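Local coordinates for protein Pcdhgb2 (Mus musculus, PDB 5SZR) that probably mediates calcium-dependent cell adhesion and may help establish and maintain specific neuronal connections in the brain, at residues L293-R298 with V309-L314; E226-G231 with R281-E286; D105-V110 with L195-I200. All blocks are in the same frame, centred on the assembly; numbering follows the deposited sequence.

In the fold
The three contacts fall in two of the four cadherin domains of this fragment, each a beta sandwich. Contacts 1 and 2 share one domain, with centres about 19 Å apart, and do not touch. Contact 1 is its buried part: a hairpin of two neighbouring strands held by backbone bonds and an apolar face. Contact 2 lies where loops of the same domain meet calcium, so carboxylates and an asparagine do the work. Contact 3 is a surface contact in another domain, its centre about 77 Å from that of contact 2. It also supplies calcium ligands, from its linker end, but links strands of two different sheets through one hydroxyl bond and small apolar pairs.

Contact 1: L293-R298 with V309-L314. With NAG (2-acetamido-2-deoxy-beta-D-glucopyranose), chain E.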
loop_
_atom_site.group_PDB
_atom_site.type_symbol
_atom_site.label_atom_id
_atom_site.label_comp_id
_atom_site.label_asym_id
_atom_site.label_seq_id
_atom_site.Cartn_x
_atom_site.Cartn_y
_atom_site.Cartn_z
ATOM N N LEU A 293 -2.973 26.768 -11.688
ATOM C CA LEU A 293 -3.047 25.530 -12.446
ATOM C C LEU A 293 -3.647 24.450 -11.559
ATOM O O LEU A 293 -3.310 24.359 -10.375
ATOM C CB LEU A 293 -1.645 25.125 -12.917
ATOM C CG LEU A 293 -1.474 24.185 -14.102
ATOM C CD1 LEU A 293 -1.977 24.861 -15.364
ATOM C CD2 LEU A 293 -0.008 23.796 -14.232
ATOM N N THR A 294 -4.532 23.630 -12.127
ATOM C CA THR A 294 -5.112 22.495 -11.410
ATOM C C THR A 294 -4.775 21.210 -12.156
ATOM O O THR A 294 -5.232 21.004 -13.285
ATOM C CB THR A 294 -6.624 22.644 -11.248
ATOM O OG1 THR A 294 -6.903 23.716 -10.339
ATOM C CG2 THR A 294 -7.216 21.355 -10.687
ATOM N N LEU A 295 -3.987 20.349 -11.523
ATOM C CA LEU A 295 -3.612 19.063 -12.090
ATOM C C LEU A 295 -4.446 17.949 -11.466
ATOM O O LEU A 295 -5.028 18.103 -10.389
ATOM C CB LEU A 295 -2.121 18.785 -11.881
ATOM C CG LEU A 295 -1.156 19.813 -12.477
ATOM C CD1 LEU A 295 -0.792 20.871 -11.446
ATOM C CD2 LEU A 295 0.093 19.143 -13.034
ATOM N N GLN A 296 -4.503 16.815 -12.165
ATOM C CA GLN A 296 -5.293 15.675 -11.728
ATOM C C GLN A 296 -4.477 14.398 -11.851
ATOM O O GLN A 296 -3.803 14.183 -12.865
ATOM C CB GLN A 296 -6.586 15.543 -12.535
ATOM C CG GLN A 296 -7.362 14.272 -12.213
ATOM C CD GLN A 296 -8.654 14.153 -12.990
ATOM O OE1 GLN A 296 -9.704 14.608 -12.538
ATOM N NE2 GLN A 296 -8.588 13.536 -14.165
ATOM N N ALA A 297 -4.536 13.563 -10.816
ATOM C CA ALA A 297 -3.981 12.216 -10.838
ATOM C C ALA A 297 -5.124 11.218 -10.922
ATOM O O ALA A 297 -6.073 11.290 -10.136
ATOM C CB ALA A 297 -3.135 11.937 -9.595
ATOM N N ARG A 298 -5.023 10.284 -11.860
ATOM C CA ARG A 298 -6.099 9.357 -12.176
ATOM C C ARG A 298 -5.533 7.945 -12.240
ATOM O O ARG A 298 -4.478 7.731 -12.844
ATOM C CB ARG A 298 -6.740 9.745 -13.510
ATOM C CG ARG A 298 -8.011 9.016 -13.857
ATOM C CD ARG A 298 -8.520 9.486 -15.204
ATOM N NE ARG A 298 -9.931 9.166 -15.378
ATOM C CZ ARG A 298 -10.923 9.892 -14.875
ATOM N NH1 ARG A 298 -12.182 9.527 -15.078
ATOM N NH2 ARG A 298 -10.656 10.981 -14.164
ATOM N N VAL A 309 -5.161 18.616 -7.501
ATOM C CA VAL A 309 -4.222 19.400 -6.712
ATOM C C VAL A 309 -4.009 20.736 -7.408
ATOM O O VAL A 309 -4.027 20.827 -8.640
ATOM C CB VAL A 309 -2.884 18.649 -6.503
ATOM C CG1 VAL A 309 -2.147 18.477 -7.823
ATOM C CG2 VAL A 309 -2.018 19.356 -5.475
ATOM N N SER A 310 -3.830 21.782 -6.609
ATOM C CA SER A 310 -3.614 23.124 -7.131
ATOM C C SER A 310 -2.122 23.417 -7.208
ATOM O O SER A 310 -1.374 23.137 -6.264
ATOM C CB SER A 310 -4.310 24.171 -6.260
ATOM O OG SER A 310 -4.048 25.482 -6.743
ATOM N N MET A 311 -1.692 23.978 -8.333
ATOM C CA MET A 311 -0.323 24.443 -8.502
ATOM C C MET A 311 -0.336 25.923 -8.852
ATOM O O MET A 311 -1.093 26.349 -9.729
ATOM C CB MET A 311 0.411 23.656 -9.588
ATOM C CG MET A 311 1.786 24.210 -9.901
ATOM S SD MET A 311 2.642 23.315 -11.202
ATOM C CE MET A 311 3.254 21.896 -10.294
ATOM N N ARG A 312 0.492 26.700 -8.163
ATOM C CA ARG A 312 0.722 28.096 -8.504
ATOM C C ARG A 312 2.157 28.260 -8.989
ATOM O O ARG A 312 3.092 27.738 -8.373
ATOM C CB ARG A 312 0.450 29.018 -7.314
ATOM C CG ARG A 312 0.745 30.478 -7.615
ATOM C CD ARG A 312 0.353 31.394 -6.468
ATOM N NE ARG A 312 -1.090 31.603 -6.385
ATOM C CZ ARG A 312 -1.757 32.502 -7.103
ATOM N NH1 ARG A 312 -1.112 33.277 -7.968
ATOM N NH2 ARG A 312 -3.067 32.630 -6.958
ATOM N N VAL A 313 2.323 28.974 -10.095
ATOM C CA VAL A 313 3.625 29.175 -10.718
ATOM C C VAL A 313 3.965 30.658 -10.627
ATOM O O VAL A 313 3.213 31.505 -11.125
ATOM C CB VAL A 313 3.628 28.686 -12.175
ATOM C CG1 VAL A 313 4.980 28.941 -12.822
ATOM C CG2 VAL A 313 3.271 27.201 -12.226
ATOM N N LEU A 314 5.084 30.972 -9.978
ATOM C CA LEU A 314 5.546 32.345 -9.820
ATOM C C LEU A 314 6.671 32.606 -10.812
ATOM O O LEU A 314 7.730 31.973 -10.742
ATOM C CB LEU A 314 6.014 32.608 -8.388
ATOM C CG LEU A 314 4.885 32.725 -7.361
ATOM C CD1 LEU A 314 5.427 32.725 -5.939
ATOM C CD2 LEU A 314 4.077 33.986 -7.632
HETATM C C1 NAG E . -11.231 16.727 -9.978
HETATM C C2 NAG E . -12.366 15.765 -9.669
HETATM C C3 NAG E . -12.899 15.174 -10.973
HETATM C C4 NAG E . -13.253 16.286 -11.958
HETATM C C5 NAG E . -12.095 17.280 -12.093
HETATM C C6 NAG E . -12.427 18.506 -12.913
HETATM C C7 NAG E . -12.126 14.777 -7.437
HETATM C C8 NAG E . -11.624 13.611 -6.643
HETATM N N2 NAG E . -11.937 14.714 -8.760
HETATM O O3 NAG E . -14.032 14.353 -10.713
HETATM O O4 NAG E . -13.534 15.727 -13.237
HETATM O O5 NAG E . -11.702 17.757 -10.800
HETATM O O6 NAG E . -13.630 18.336 -13.649
HETATM O O7 NAG E . -12.682 15.733 -6.906
#
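Leu293 and Leu295 pair with Met311 and Val309 as antiparallel hydrogen-bonded pairs, and the two segments come within 4.6 Å axis to axis, their directions 141° apart. Met311 N gives a nearly straight bond to Leu293 O at 2.6 Å. The return bond from Leu293 N to Met311 O is bent and weak. Leu295 and Val309 exchange two bonds, each of 2.9 Å between the N of one and the O of the other. Between these pairs sit Thr294 and Ser310, a non-hydrogen-bonded pair whose side chains lie on the other face from the apolar ones. Leu293 and Met311 run side by side, with Leu293 CD2 4.1 Å from Met311 SD. Leu295 crosses Met311 at a slant. Its CG is anti to the carbonyl carbon (chi1 -59°), and CD1 reaches Met311 CB at 3.6 Å. Leu295 CB also meets Val309 CG1. An N-acetylglucosamine lies beside Gln296. The hairpin forms the middle of a four-stranded sheet. Strand 250-257 flanks segment 293-298, and strand 219-225 flanks segment 309-314. Leu295 and Met311 pack on Val237 of strand 232-240 in the facing sheet, within the core of the cadherin sandwich.

Contact 2: E226-G231 with R281-E286. With CA (calcium ion), chain P; CA (calcium ion), chain Q.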
loop_
_atom_site.group_PDB
_atom_site.type_symbol
_atom_site.label_atom_id
_atom_site.label_comp_id
_atom_site.label_asym_id
_atom_site.label_seq_id
_atom_site.Cartn_x
_atom_site.Cartn_y
_atom_site.Cartn_z
ATOM N N GLU A 226 12.257 33.940 -15.250
ATOM C CA GLU A 226 11.922 34.515 -16.544
ATOM C C GLU A 226 12.929 34.112 -17.613
ATOM O O GLU A 226 14.082 33.782 -17.311
ATOM C CB GLU A 226 11.873 36.033 -16.389
ATOM C CG GLU A 226 11.562 36.854 -17.597
ATOM C CD GLU A 226 11.452 38.314 -17.229
ATOM O OE1 GLU A 226 12.311 38.806 -16.468
ATOM O OE2 GLU A 226 10.477 38.954 -17.660
ATOM N N ASN A 227 12.478 34.136 -18.869
ATOM C CA ASN A 227 13.307 33.909 -20.052
ATOM C C ASN A 227 13.846 32.486 -20.118
ATOM O O ASN A 227 14.837 32.220 -20.810
ATOM C CB ASN A 227 14.454 34.923 -20.132
ATOM C CG ASN A 227 13.953 36.353 -20.131
ATOM O OD1 ASN A 227 12.918 36.656 -20.720
ATOM N ND2 ASN A 227 14.682 37.237 -19.458
ATOM N N ASN A 228 13.207 31.578 -19.387
ATOM C CA ASN A 228 13.489 30.158 -19.481
ATOM C C ASN A 228 13.378 29.689 -20.932
ATOM O O ASN A 228 12.559 30.203 -21.700
ATOM C CB ASN A 228 12.491 29.385 -18.634
ATOM C CG ASN A 228 11.063 29.626 -19.082
ATOM O OD1 ASN A 228 10.524 30.724 -18.916
ATOM N ND2 ASN A 228 10.453 28.612 -19.682
ATOM N N PRO A 229 14.175 28.701 -21.331
ATOM C CA PRO A 229 13.959 28.084 -22.635
ATOM C C PRO A 229 12.603 27.412 -22.668
ATOM O O PRO A 229 12.101 26.942 -21.631
ATOM C CB PRO A 229 15.099 27.057 -22.736
ATOM C CG PRO A 229 16.062 27.402 -21.642
ATOM C CD PRO A 229 15.253 28.046 -20.572
ATOM N N PRO A 230 11.958 27.366 -23.829
ATOM C CA PRO A 230 10.758 26.537 -23.951
ATOM C C PRO A 230 11.133 25.078 -23.773
ATOM O O PRO A 230 12.241 24.654 -24.112
ATOM C CB PRO A 230 10.264 26.819 -25.375
ATOM C CG PRO A 230 11.015 28.007 -25.830
ATOM C CD PRO A 230 12.311 28.007 -25.099
ATOM N N GLY A 231 10.199 24.310 -23.217
ATOM C CA GLY A 231 10.477 22.925 -22.897
ATOM C C GLY A 231 11.295 22.708 -21.645
ATOM O O GLY A 231 11.934 21.661 -21.509
ATOM N N ARG A 281 6.732 27.750 -23.017
ATOM C CA ARG A 281 7.168 28.993 -23.634
ATOM C C ARG A 281 8.107 29.717 -22.684
ATOM O O ARG A 281 8.168 29.415 -21.490
ATOM C CB ARG A 281 5.983 29.897 -23.979
ATOM C CG ARG A 281 5.240 30.410 -22.753
ATOM C CD ARG A 281 4.456 31.676 -23.060
ATOM N NE ARG A 281 3.471 31.475 -24.118
ATOM C CZ ARG A 281 2.536 32.362 -24.440
ATOM N NH1 ARG A 281 1.677 32.099 -25.415
ATOM N NH2 ARG A 281 2.458 33.511 -23.784
ATOM N N ALA A 282 8.832 30.690 -23.228
ATOM C CA ALA A 282 9.655 31.569 -22.408
ATOM C C ALA A 282 8.758 32.545 -21.657
ATOM O O ALA A 282 8.049 33.346 -22.274
ATOM C CB ALA A 282 10.659 32.324 -23.279
ATOM N N PHE A 283 8.771 32.467 -20.330
ATOM C CA PHE A 283 7.964 33.377 -19.531
ATOM C C PHE A 283 8.596 34.767 -19.498
ATOM O O PHE A 283 9.819 34.920 -19.542
ATOM C CB PHE A 283 7.795 32.837 -18.113
ATOM C CG PHE A 283 7.056 31.525 -18.043
ATOM C CD1 PHE A 283 7.374 30.589 -17.073
ATOM C CD2 PHE A 283 6.040 31.234 -18.938
ATOM C CE1 PHE A 283 6.694 29.376 -17.000
ATOM C CE2 PHE A 283 5.355 30.023 -18.868
ATOM C CZ PHE A 283 5.684 29.096 -17.898
ATOM N N ASP A 284 7.743 35.787 -19.427
ATOM C CA ASP A 284 8.160 37.187 -19.373
ATOM C C ASP A 284 7.524 37.808 -18.138
ATOM O O ASP A 284 6.314 38.065 -18.121
ATOM C CB ASP A 284 7.753 37.923 -20.654
ATOM C CG ASP A 284 8.104 39.402 -20.635
ATOM O OD1 ASP A 284 8.915 39.840 -19.790
ATOM O OD2 ASP A 284 7.574 40.138 -21.497
ATOM N N HIS A 285 8.338 38.038 -17.103
ATOM C CA HIS A 285 7.827 38.557 -15.836
ATOM C C HIS A 285 7.101 39.884 -16.019
ATOM O O HIS A 285 6.181 40.200 -15.256
ATOM C CB HIS A 285 8.977 38.711 -14.838
ATOM C CG HIS A 285 8.599 39.421 -13.574
ATOM N ND1 HIS A 285 8.095 38.762 -12.473
ATOM C CD2 HIS A 285 8.661 40.729 -13.233
ATOM C CE1 HIS A 285 7.859 39.635 -11.510
ATOM N NE2 HIS A 285 8.193 40.837 -11.946
ATOM N N GLU A 286 7.487 40.665 -17.024
ATOM C CA GLU A 286 6.857 41.960 -17.239
ATOM C C GLU A 286 5.447 41.837 -17.809
ATOM O O GLU A 286 4.653 42.770 -17.652
ATOM C CB GLU A 286 7.740 42.817 -18.144
ATOM C CG GLU A 286 8.919 43.484 -17.420
ATOM C CD GLU A 286 9.975 42.502 -16.928
ATOM O OE1 GLU A 286 10.421 41.654 -17.721
ATOM O OE2 GLU A 286 10.369 42.588 -15.747
HETATM CA CA CA P . 11.200 40.265 -19.394
HETATM CA CA CA Q . 12.503 41.575 -15.907
HETATM O O HOH W 1 11.202 38.687 -21.201
HETATM O O HOH W 2 11.342 42.358 -20.918
#
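This is a loop-to-loop contact at the calcium-binding end of a cadherin domain, where Glu226 meets Asp284 and Glu286 around two calcium ions. Segment 226-231 follows strand 219-225, and segment 281-286 follows strand 276-279. Glu226 is extended through CG and CD, and its carboxylate splits between the metals. Its OE2 binds the chain P ion at 2.3 Å, and its OE1 binds the chain Q ion at 2.8 Å. Asp284 OD1 joins the first ion at 2.4 Å and also accepts from Glu286 N in an Asx turn. Glu286 OE1 is shared by both ions. Asp317, Arg318 O, Asp320 and Asp360 supply further ligands. Away from the metal, Asn227 N bonds Phe283 O at 2.9 Å. Asn228 grips the opposite backbone twice: its OD1 accepts from Phe283 N at 2.8 Å, and its ND2 reaches Arg281 O at 3.0 Å, from above the carbonyl plane. An alanine in place of Asn228 would probably leave Phe283 N and Arg281 O without these mates and let the two loops shift. The carboxylate oxygens crowd to within 2.7 Å at Glu226 OE2 and Glu286 OE1. Such closeness probably depends on the bound calcium, consistent with calcium stiffening cadherin junctions.

Contact 3: D105-V110 with L195-I200; sequences DCVPEV and LSSNVI. With CA (calcium ion), chain J; CA (calcium ion), chain K; CA (calcium ion), chain L; MAN (alpha-D-mannopyranose), chain X.
Pro108 and Ser197 join the opening of one cadherin domain to its last strand, beside the calcium-binding junction with the preceding domain. Segment 105-110 leads from the linker into strand 109-113, at the margin of one sheet of the beta sandwich. Segment 195-200 begins strand 196-206, in the other sheet. The two run in roughly the same direction, 23° apart, but no backbone bonds pair them.

The polar link is a single hydrogen bond. Ser197 OG donates to Pro108 O at 2.6 Å, coming from 42° above the carbonyl plane. Ser197 OG sits between the backbone N and the carbonyl carbon (chi1 75°), which puts it within reach of Pro108 O.

Apolar contacts flank this bond. On one side, Val110 CG1 touches Val199 CG2 at 3.7 Å, the two valines slanting across each other. On the other, Pro108 CD rests 4.0 Å from Leu195 CB. Val107 CG1 fits against Ser197 CB. Leu195 CD1 extends to Cys106 O, at 3.9 Å.

Metal bonds fix the linker end. Asp105 divides its carboxylate: OD1 binds the chain K calcium at 2.4 Å, and OD2 binds the chain J calcium at 2.4 Å, alongside two waters. Glu16 and Glu73 of the preceding domain also serve both of these ions. Cys106 uses its backbone O, not its sulfur, to hold the chain L calcium at 2.5 Å. Asp189, whose backbone bonds to Leu195, is another ligand of that third ion, so segment 195-200 is tied to this site indirectly, through Asp189.

Ser196 also carries a covalent link. It turns its CB away from segment 105-110 and bears an O-linked mannose, with Ser196 OG bonded to mannose C1 at 1.4 Å.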
loop_
_atom_site.group_PDB
_atom_site.type_symbol
_atom_site.label_atom_id
_atom_site.label_comp_id
_atom_site.label_asym_id
_atom_site.label_seq_id
_atom_site.Cartn_x
_atom_site.Cartn_y
_atom_site.Cartn_z
ATOM N N ASP A 105 -9.898 -44.965 18.565
ATOM C CA ASP A 105 -8.586 -45.114 17.947
ATOM C C ASP A 105 -8.541 -44.599 16.512
ATOM O O ASP A 105 -7.562 -44.863 15.806
ATOM C CB ASP A 105 -8.121 -46.577 17.999
ATOM C CG ASP A 105 -9.070 -47.528 17.289
ATOM O OD1 ASP A 105 -10.228 -47.146 17.025
ATOM O OD2 ASP A 105 -8.659 -48.671 17.005
ATOM N N CYS A 106 -9.560 -43.865 16.064
ATOM C CA CYS A 106 -9.590 -43.286 14.725
ATOM C C CYS A 106 -9.678 -41.771 14.845
ATOM O O CYS A 106 -10.611 -41.246 15.462
ATOM C CB CYS A 106 -10.764 -43.831 13.907
ATOM S SG CYS A 106 -10.569 -45.559 13.394
ATOM N N VAL A 107 -8.712 -41.080 14.250
ATOM C CA VAL A 107 -8.637 -39.616 14.326
ATOM C C VAL A 107 -9.725 -39.009 13.446
ATOM O O VAL A 107 -10.056 -39.587 12.394
ATOM C CB VAL A 107 -7.243 -39.142 13.895
ATOM C CG1 VAL A 107 -7.148 -37.623 13.864
ATOM C CG2 VAL A 107 -6.183 -39.725 14.824
ATOM N N PRO A 108 -10.333 -37.887 13.836
ATOM C CA PRO A 108 -11.219 -37.171 12.907
ATOM C C PRO A 108 -10.423 -36.582 11.752
ATOM O O PRO A 108 -9.284 -36.144 11.920
ATOM C CB PRO A 108 -11.834 -36.063 13.770
ATOM C CG PRO A 108 -11.569 -36.458 15.184
ATOM C CD PRO A 108 -10.318 -37.274 15.175
ATOM N N GLU A 109 -11.028 -36.574 10.566
ATOM C CA GLU A 109 -10.422 -35.927 9.413
ATOM C C GLU A 109 -11.333 -34.818 8.902
ATOM O O GLU A 109 -12.561 -34.900 9.006
ATOM C CB GLU A 109 -10.110 -36.926 8.288
ATOM C CG GLU A 109 -11.302 -37.645 7.687
ATOM C CD GLU A 109 -10.919 -38.443 6.448
ATOM O OE1 GLU A 109 -10.179 -37.896 5.598
ATOM O OE2 GLU A 109 -11.339 -39.617 6.330
ATOM N N VAL A 110 -10.710 -33.773 8.355
ATOM C CA VAL A 110 -11.406 -32.589 7.863
ATOM C C VAL A 110 -11.241 -32.530 6.351
ATOM O O VAL A 110 -10.117 -32.611 5.838
ATOM C CB VAL A 110 -10.868 -31.308 8.523
ATOM C CG1 VAL A 110 -11.798 -30.136 8.255
ATOM C CG2 VAL A 110 -10.672 -31.515 10.012
ATOM N N LEU A 195 -9.583 -37.330 20.497
ATOM C CA LEU A 195 -8.602 -37.172 19.435
ATOM C C LEU A 195 -8.997 -35.993 18.555
ATOM O O LEU A 195 -10.186 -35.707 18.380
ATOM C CB LEU A 195 -8.491 -38.445 18.585
ATOM C CG LEU A 195 -8.022 -39.707 19.308
ATOM C CD1 LEU A 195 -8.122 -40.921 18.395
ATOM C CD2 LEU A 195 -6.603 -39.530 19.811
ATOM N N SER A 196 -7.994 -35.311 17.995
ATOM C CA SER A 196 -8.225 -34.116 17.190
ATOM C C SER A 196 -7.243 -34.048 16.028
ATOM O O SER A 196 -6.128 -34.570 16.099
ATOM C CB SER A 196 -8.112 -32.831 18.032
ATOM O OG SER A 196 -7.046 -32.901 18.969
ATOM N N SER A 197 -7.673 -33.382 14.956
ATOM C CA SER A 197 -6.819 -33.037 13.826
ATOM C C SER A 197 -7.152 -31.618 13.387
ATOM O O SER A 197 -8.116 -31.012 13.862
ATOM C CB SER A 197 -6.995 -34.013 12.659
ATOM O OG SER A 197 -8.219 -33.775 11.985
ATOM N N ASN A 198 -6.352 -31.082 12.465
ATOM C CA ASN A 198 -6.585 -29.725 11.985
ATOM C C ASN A 198 -6.132 -29.588 10.537
ATOM O O ASN A 198 -5.338 -30.388 10.033
ATOM C CB ASN A 198 -5.888 -28.682 12.877
ATOM C CG ASN A 198 -4.370 -28.828 12.900
ATOM O OD1 ASN A 198 -3.716 -28.888 11.858
ATOM N ND2 ASN A 198 -3.806 -28.869 14.101
ATOM N N VAL A 199 -6.654 -28.555 9.873
ATOM C CA VAL A 199 -6.263 -28.202 8.513
ATOM C C VAL A 199 -6.118 -26.687 8.429
ATOM O O VAL A 199 -6.905 -25.940 9.021
ATOM C CB VAL A 199 -7.273 -28.706 7.460
ATOM C CG1 VAL A 199 -7.261 -30.227 7.388
ATOM C CG2 VAL A 199 -8.671 -28.191 7.763
ATOM N N ILE A 200 -5.112 -26.238 7.687
ATOM C CA ILE A 200 -4.822 -24.820 7.518
ATOM C C ILE A 200 -5.268 -24.410 6.122
ATOM O O ILE A 200 -4.779 -24.951 5.123
ATOM C CB ILE A 200 -3.334 -24.518 7.741
ATOM C CG1 ILE A 200 -2.929 -24.951 9.154
ATOM C CG2 ILE A 200 -3.051 -23.043 7.513
ATOM C CD1 ILE A 200 -1.458 -24.827 9.439
HETATM CA CA CA J . -9.916 -49.791 15.363
HETATM CA CA CA K . -12.554 -47.739 17.006
HETATM CA CA CA L . -12.558 -40.949 16.927
HETATM C C1 MAN X . -5.835 -32.320 18.437
HETATM C C2 MAN X . -5.007 -33.099 19.490
HETATM C C3 MAN X . -5.333 -32.586 20.891
HETATM C C4 MAN X . -5.182 -31.051 20.957
HETATM C C5 MAN X . -6.099 -30.397 19.899
HETATM C C6 MAN X . -5.989 -28.880 19.845
HETATM O O2 MAN X . -3.595 -32.893 19.321
HETATM O O3 MAN X . -4.531 -33.218 21.887
HETATM O O4 MAN X . -5.536 -30.582 22.249
HETATM O O5 MAN X . -5.752 -30.909 18.588
HETATM O O6 MAN X . -6.872 -28.327 20.820
HETATM O O HOH W 3 -8.834 -48.521 13.186
HETATM O O HOH W 4 -7.874 -50.867 15.599
#